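PDB 4DKW: terminase, large subunit from Enterobacteria phage P22, which drives viral DNA into empty capsids as an ATP-powered motor and, through its C-terminal nuclease domain, cuts the genome to start and end packaging. Local coordinates for residues 99-104 with 109-114. Residues are numbered along the deposited sequence; the frame is centred on the assembly and turned at random.
Sequences QLKTQY and FSMLPD
The carbonyl oxygen of Y104, near the end of helix 97-107, accepts a hydrogen bond from the backbone N of F109 (N to O 3.1 Å, N-H...O angle 150°). The same oxygen lies 3.3 Å from F109 CD2, in the plane of that ring and at its edge, so one carbonyl meets both backbone and side chain of F109. The two aromatic side chains extend together from the backbone. Their planes meet obliquely, at 37°, and the closest touch is Y104 CD1 to F109 CE2 at 3.6 Å.

M111 lies across the helix surface between Y104 and K101, one turn back from the hydrogen bond. Its chain bends at chi2 (-82°), bringing the methyl CE to 3.4 Å from Y104 CB, with SD also close to that carbon. At its base, M111 CB meets K101 CD at 3.6 Å, where the two chains pass head to tail. The lysine's bend at chi2 brings CD beside M111 CB and the carbonyl oxygen of L112, and a further bend at chi4 turns NZ toward P113 O, 3.8 Å away and too long for a bond.

In the second shell, Y104 OH is hydrogen-bonded to Q40 OE1, which probably steadies the ring; the Y104 side chain lies about 8 Å from that of D33, a catalytic magnesium ligand. F109 meets W71 edge-to-face. The contact closes the beta-alpha-beta unit of this RNase H-like nuclease domain: helix 97-107 returns the chain to strand 110-111, which pairs in parallel with strand 82-84 through V83, while helix 67-78 packs against both aromatic rings.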
loop_
_atom_site.group_PDB
_atom_site.type_symbol
_atom_site.label_atom_id
_atom_site.label_comp_id
_atom_site.label_asym_id
_atom_site.label_seq_id
_atom_site.Cartn_x
_atom_site.Cartn_y
_atom_site.Cartn_z
ATOM N N GLN A 99 8.300 -16.918 -1.479
ATOM C CA GLN A 99 8.852 -17.498 -0.259
ATOM C C GLN A 99 8.652 -16.575 0.942
ATOM O O GLN A 99 8.427 -17.039 2.061
ATOM C CB GLN A 99 10.333 -17.825 -0.430
ATOM C CG GLN A 99 10.983 -18.403 0.818
ATOM C CD GLN A 99 12.489 -18.527 0.689
ATOM O OE1 GLN A 99 13.239 -17.810 1.352
ATOM N NE2 GLN A 99 12.941 -19.436 -0.172
ATOM N N LEU A 100 8.740 -15.269 0.703
ATOM C CA LEU A 100 8.476 -14.271 1.740
ATOM C C LEU A 100 6.998 -14.249 2.122
ATOM O O LEU A 100 6.654 -14.116 3.299
ATOM C CB LEU A 100 8.914 -12.879 1.277
ATOM C CG LEU A 100 10.379 -12.495 1.501
ATOM C CD1 LEU A 100 10.745 -11.269 0.666
ATOM C CD2 LEU A 100 10.628 -12.239 2.984
ATOM N N LYS A 101 6.129 -14.386 1.124
ATOM C CA LYS A 101 4.690 -14.421 1.362
ATOM C C LYS A 101 4.320 -15.598 2.268
ATOM O O LYS A 101 3.405 -15.491 3.088
ATOM C CB LYS A 101 3.906 -14.442 0.034
ATOM C CG LYS A 101 3.216 -15.758 -0.305
ATOM C CD LYS A 101 1.705 -15.621 -0.185
ATOM C CE LYS A 101 0.998 -16.983 -0.127
ATOM N NZ LYS A 101 1.033 -17.751 -1.409
ATOM N N THR A 102 5.058 -16.700 2.129
ATOM C CA THR A 102 4.864 -17.900 2.944
ATOM C C THR A 102 5.184 -17.626 4.408
ATOM O O THR A 102 4.441 -18.028 5.300
ATOM C CB THR A 102 5.737 -19.075 2.442
ATOM O OG1 THR A 102 5.355 -19.421 1.103
ATOM C CG2 THR A 102 5.591 -20.299 3.345
ATOM N N GLN A 103 6.295 -16.937 4.647
ATOM C CA GLN A 103 6.702 -16.576 6.000
ATOM C C GLN A 103 5.662 -15.668 6.651
ATOM O O GLN A 103 5.423 -15.747 7.857
ATOM C CB GLN A 103 8.060 -15.866 5.982
ATOM C CG GLN A 103 9.201 -16.676 5.385
ATOM C CD GLN A 103 10.473 -15.861 5.236
ATOM O OE1 GLN A 103 10.586 -14.756 5.775
ATOM N NE2 GLN A 103 11.438 -16.399 4.490
ATOM N N TYR A 104 5.051 -14.803 5.845
ATOM C CA TYR A 104 4.041 -13.866 6.344
ATOM C C TYR A 104 2.696 -14.554 6.593
ATOM O O TYR A 104 2.012 -14.261 7.579
ATOM C CB TYR A 104 3.900 -12.667 5.398
ATOM C CG TYR A 104 4.899 -11.569 5.680
ATOM C CD1 TYR A 104 4.525 -10.428 6.375
ATOM C CD2 TYR A 104 6.230 -11.693 5.286
ATOM C CE1 TYR A 104 5.439 -9.427 6.649
ATOM C CE2 TYR A 104 7.154 -10.697 5.558
ATOM C CZ TYR A 104 6.752 -9.566 6.241
ATOM O OH TYR A 104 7.667 -8.574 6.517
ATOM N N PHE A 109 -0.788 -13.550 8.641
ATOM C CA PHE A 109 -1.416 -12.675 7.669
ATOM C C PHE A 109 -2.217 -13.472 6.640
ATOM O O PHE A 109 -1.819 -14.577 6.243
ATOM C CB PHE A 109 -0.370 -11.850 6.936
ATOM C CG PHE A 109 0.305 -10.802 7.777
ATOM C CD1 PHE A 109 -0.308 -9.577 8.013
ATOM C CD2 PHE A 109 1.573 -11.020 8.296
ATOM C CE1 PHE A 109 0.316 -8.603 8.771
ATOM C CE2 PHE A 109 2.205 -10.047 9.058
ATOM C CZ PHE A 109 1.574 -8.839 9.292
ATOM N N SER A 110 -3.341 -12.902 6.205
ATOM C CA SER A 110 -4.138 -13.491 5.133
ATOM C C SER A 110 -3.599 -13.059 3.768
ATOM O O SER A 110 -4.193 -12.247 3.058
ATOM C CB SER A 110 -5.607 -13.104 5.295
ATOM O OG SER A 110 -6.059 -13.428 6.600
ATOM N N MET A 111 -2.450 -13.610 3.417
ATOM C CA MET A 111 -1.775 -13.268 2.181
ATOM C C MET A 111 -2.560 -13.786 0.977
ATOM O O MET A 111 -2.992 -14.931 0.965
ATOM C CB MET A 111 -0.360 -13.836 2.231
ATOM C CG MET A 111 0.442 -13.243 3.393
ATOM S SD MET A 111 1.068 -11.659 2.893
ATOM C CE MET A 111 1.351 -10.742 4.381
ATOM N N LEU A 112 -2.774 -12.923 -0.012
ATOM C CA LEU A 112 -3.456 -13.319 -1.244
ATOM C C LEU A 112 -2.600 -14.333 -2.027
ATOM O O LEU A 112 -1.368 -14.298 -1.960
ATOM C CB LEU A 112 -3.797 -12.089 -2.101
ATOM C CG LEU A 112 -5.014 -11.280 -1.628
ATOM C CD1 LEU A 112 -5.093 -9.907 -2.290
ATOM C CD2 LEU A 112 -6.298 -12.056 -1.877
ATOM N N PRO A 113 -3.251 -15.248 -2.765
ATOM C CA PRO A 113 -2.529 -16.326 -3.452
ATOM C C PRO A 113 -1.506 -15.860 -4.482
ATOM O O PRO A 113 -0.465 -16.506 -4.628
ATOM C CB PRO A 113 -3.646 -17.126 -4.136
ATOM C CG PRO A 113 -4.845 -16.209 -4.151
ATOM C CD PRO A 113 -4.712 -15.375 -2.921
ATOM N N ASP A 114 -1.793 -14.758 -5.171
ATOM C CA ASP A 114 -0.918 -14.268 -6.244
ATOM C C ASP A 114 -0.388 -12.848 -5.994
ATOM O O ASP A 114 -1.001 -12.062 -5.253
ATOM C CB ASP A 114 -1.641 -14.340 -7.591
ATOM C CG ASP A 114 -2.140 -15.745 -7.909
ATOM O OD1 ASP A 114 -1.297 -16.620 -8.223
ATOM O OD2 ASP A 114 -3.372 -15.973 -7.857
#